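PDB 5JCD: chitin elicitor-binding protein from Oryza sativa subsp. japonica, which binds chitin oligosaccharides from fungal cell walls through its LysM-containing ectodomain and passes on the signal that sets off rice defence responses. Local coordinates for residues Ile66-Arg71 with Ile130-Ser135. Residues are numbered along the deposited sequence; the frame is centred on the assembly and turned at random.
Sequences IPFRCR and IPLPCS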
ATOM      1  N   ILE A  66       1.168  -5.365   5.097  1.00 29.69           N
ATOM      2  CA  ILE A  66       2.091  -5.966   4.149  1.00 27.12           C
ATOM      3  C   ILE A  66       3.265  -5.029   3.891  1.00 29.43           C
ATOM      4  O   ILE A  66       3.081  -3.962   3.340  1.00 38.47           O
ATOM      5  CB  ILE A  66       1.378  -6.372   2.837  1.00 37.01           C
ATOM      6  CG1 ILE A  66       0.232  -7.344   3.172  1.00 34.20           C
ATOM      7  CG2 ILE A  66       2.378  -6.969   1.837  1.00 34.62           C
ATOM      8  CD1 ILE A  66      -0.503  -7.877   2.003  1.00 41.08           C
ATOM      9  N   PRO A  67       4.466  -5.416   4.359  1.00 28.63           N
ATOM     10  CA  PRO A  67       5.726  -4.673   4.195  1.00 39.40           C
ATOM     11  C   PRO A  67       6.343  -4.882   2.830  1.00 40.75           C
ATOM     12  O   PRO A  67       6.130  -5.927   2.216  1.00 38.10           O
ATOM     13  CB  PRO A  67       6.649  -5.257   5.284  1.00 37.18           C
ATOM     14  CG  PRO A  67       6.002  -6.486   5.779  1.00 47.29           C
ATOM     15  CD  PRO A  67       4.655  -6.670   5.104  1.00 40.20           C
ATOM     16  N   PHE A  68       7.053  -3.880   2.334  1.00 33.04           N
ATOM     17  CA  PHE A  68       7.736  -4.041   1.067  1.00 34.93           C
ATOM     18  C   PHE A  68       8.855  -3.032   0.923  1.00 33.11           C
ATOM     19  O   PHE A  68       8.953  -2.093   1.696  1.00 31.36           O
ATOM     20  CB  PHE A  68       6.747  -3.918  -0.109  1.00 33.60           C
ATOM     21  CG  PHE A  68       5.986  -2.621  -0.142  1.00 37.39           C
ATOM     22  CD1 PHE A  68       6.499  -1.515  -0.805  1.00 37.44           C
ATOM     23  CD2 PHE A  68       4.751  -2.508   0.493  1.00 20.07           C
ATOM     24  CE1 PHE A  68       5.797  -0.327  -0.825  1.00 41.12           C
ATOM     25  CE2 PHE A  68       4.057  -1.332   0.478  1.00 29.97           C
ATOM     26  CZ  PHE A  68       4.567  -0.235  -0.179  1.00 30.73           C
ATOM     27  N   ARG A  69       9.687  -3.225  -0.091  1.00 34.25           N
ATOM     28  CA  ARG A  69      10.737  -2.285  -0.383  1.00 37.16           C
ATOM     29  C   ARG A  69      10.218  -1.135  -1.206  1.00 37.91           C
ATOM     30  O   ARG A  69       9.648  -1.325  -2.261  1.00 40.26           O
ATOM     31  CB  ARG A  69      11.897  -2.977  -1.095  1.00 35.04           C
ATOM     32  CG  ARG A  69      13.258  -2.373  -0.745  1.00 52.23           C
ATOM     33  CD  ARG A  69      14.137  -2.240  -1.977  1.00 66.78           C
ATOM     34  NE  ARG A  69      14.244  -3.518  -2.676  1.00 71.60           N
ATOM     35  CZ  ARG A  69      14.839  -3.681  -3.850  1.00 76.57           C
ATOM     36  NH1 ARG A  69      15.384  -2.639  -4.457  1.00 83.43           N
ATOM     37  NH2 ARG A  69      14.894  -4.881  -4.414  1.00 73.84           N
ATOM     38  N   CYS A  70      10.380   0.069  -0.679  1.00 39.56           N
ATOM     39  CA  CYS A  70      10.010   1.263  -1.400  1.00 28.20           C
ATOM     40  C   CYS A  70      11.209   1.858  -2.134  1.00 35.71           C
ATOM     41  O   CYS A  70      12.318   1.902  -1.614  1.00 35.24           O
ATOM     42  CB  CYS A  70       9.458   2.295  -0.420  1.00 26.06           C
ATOM     43  SG  CYS A  70       8.950   3.836  -1.201  1.00 34.12           S
ATOM     44  N   ARG A  71      10.984   2.294  -3.361  1.00 38.37           N
ATOM     45  CA  ARG A  71      11.976   3.064  -4.094  1.00 42.29           C
ATOM     46  C   ARG A  71      11.443   4.435  -4.452  1.00 38.27           C
ATOM     47  O   ARG A  71      10.304   4.564  -4.916  1.00 42.61           O
ATOM     48  CB  ARG A  71      12.426   2.340  -5.363  1.00 46.65           C
ATOM     49  CG  ARG A  71      13.282   3.206  -6.254  1.00 48.94           C
ATOM     50  CD  ARG A  71      13.933   2.449  -7.408  1.00 53.76           C
ATOM     51  NE  ARG A  71      14.703   3.360  -8.267  1.00 60.13           N
ATOM     52  CZ  ARG A  71      16.015   3.294  -8.493  1.00 68.77           C
ATOM     53  NH1 ARG A  71      16.766   2.355  -7.919  1.00 68.82           N
ATOM     54  NH2 ARG A  71      16.579   4.180  -9.303  1.00 67.63           N
ATOM     55  N   ILE A 130       2.736  -3.442 -10.159  1.00 45.45           N
ATOM     56  CA  ILE A 130       1.808  -2.617  -9.397  1.00 43.12           C
ATOM     57  C   ILE A 130       2.597  -1.677  -8.461  1.00 45.70           C
ATOM     58  O   ILE A 130       3.211  -2.125  -7.498  1.00 38.75           O
ATOM     59  CB  ILE A 130       0.854  -3.505  -8.566  1.00 39.44           C
ATOM     60  CG1 ILE A 130       0.184  -4.569  -9.448  1.00 39.12           C
ATOM     61  CG2 ILE A 130      -0.170  -2.667  -7.820  1.00 36.34           C
ATOM     62  CD1 ILE A 130      -0.660  -4.008 -10.597  1.00 38.11           C
ATOM     63  N   PRO A 131       2.576  -0.367  -8.738  1.00 39.98           N
ATOM     64  CA  PRO A 131       3.338   0.582  -7.919  1.00 37.84           C
ATOM     65  C   PRO A 131       2.612   1.013  -6.639  1.00 32.83           C
ATOM     66  O   PRO A 131       2.110   2.129  -6.580  1.00 32.79           O
ATOM     67  CB  PRO A 131       3.458   1.793  -8.840  1.00 43.62           C
ATOM     68  CG  PRO A 131       2.161   1.765  -9.624  1.00 41.00           C
ATOM     69  CD  PRO A 131       1.842   0.300  -9.825  1.00 37.85           C
ATOM     70  N   LEU A 132       2.572   0.158  -5.625  1.00 35.16           N
ATOM     71  CA  LEU A 132       2.008   0.552  -4.324  1.00 34.73           C
ATOM     72  C   LEU A 132       2.648   1.839  -3.797  1.00 36.30           C
ATOM     73  O   LEU A 132       3.875   2.037  -3.885  1.00 38.67           O
ATOM     74  CB  LEU A 132       2.193  -0.575  -3.310  1.00 30.18           C
ATOM     75  CG  LEU A 132       1.645  -1.922  -3.785  1.00 28.57           C
ATOM     76  CD1 LEU A 132       2.036  -3.018  -2.838  1.00 31.29           C
ATOM     77  CD2 LEU A 132       0.118  -1.840  -3.886  1.00 35.31           C
ATOM     78  N   PRO A 133       1.816   2.730  -3.260  1.00 32.49           N
ATOM     79  CA  PRO A 133       2.315   4.034  -2.825  1.00 28.69           C
ATOM     80  C   PRO A 133       3.146   3.968  -1.533  1.00 37.88           C
ATOM     81  O   PRO A 133       2.813   3.267  -0.570  1.00 30.38           O
ATOM     82  CB  PRO A 133       1.030   4.833  -2.612  1.00 25.25           C
ATOM     83  CG  PRO A 133       0.035   3.803  -2.197  1.00 23.62           C
ATOM     84  CD  PRO A 133       0.405   2.525  -2.893  1.00 33.54           C
ATOM     85  N   CYS A 134       4.232   4.724  -1.524  1.00 33.23           N
ATOM     86  CA  CYS A 134       5.134   4.726  -0.393  1.00 28.89           C
ATOM     87  C   CYS A 134       5.998   5.963  -0.442  1.00 33.06           C
ATOM     88  O   CYS A 134       5.893   6.771  -1.358  1.00 29.48           O
ATOM     89  CB  CYS A 134       6.023   3.465  -0.391  1.00 23.36           C
ATOM     90  SG  CYS A 134       7.086   3.234  -1.860  1.00 32.09           S
ATOM     91  N   SER A 135       6.846   6.100   0.568  1.00 29.75           N
ATOM     92  CA  SER A 135       7.807   7.183   0.622  1.00 37.23           C
ATOM     93  C   SER A 135       8.904   6.795   1.579  1.00 37.56           C
ATOM     94  O   SER A 135       8.723   5.905   2.427  1.00 33.50           O
ATOM     95  CB  SER A 135       7.154   8.474   1.107  1.00 36.95           C
ATOM     96  OG  SER A 135       8.097   9.535   1.159  1.00 34.17           O
TER
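C70 and C134 are joined by a disulfide, SG to SG 2.1 Å, and the F68 ring packs next to it. The bridge has a torsion of 83° about the S-S bond, close to the unstrained right angle. From CB outward, F68 heads for 130-135: the bond from CA already points there, and CG, held between the backbone N and the carbonyl carbon (chi1 57°), carries the ring on in that direction. At the rim, CE1 lies 3.8 Å from CB of C134 and CZ lies 3.9 Å from CB of L132. The carbonyl O of P133 comes in at the ring edge, in its plane, also 3.9 Å from CZ. CD1 of L132 is placed over one face, 4.2 Å above the plane and displaced toward the rim. The C134 sulfur stands at the edge, 5.3 Å from the ring centroid, a Cys sulfur-aromatic contact. T36 and S79 also touch F68. An alanine at F68 would probably open a gap beside the disulfide, leaving L132 and CB of C134 without their aromatic neighbour. Beyond the bridge, the hydroxyl of S135 turns to other partners, T4 O and the backbone N of D137. The two segments run 62° apart rather than pairing as neighbouring strands; strand 76-79 pairs with both strand 63-72 and strand 133-134, and 66-71 is also hydrogen-bonded to strand 12-20. What joins them directly is thus the disulfide and the packing around the F68 ring, with the P133 backbone carbonyl at its edge, in the disulfide-bonded body of the LysM-containing ectodomain, where the C70-C134 bridge links strand 63-72 to the short strand 133-134.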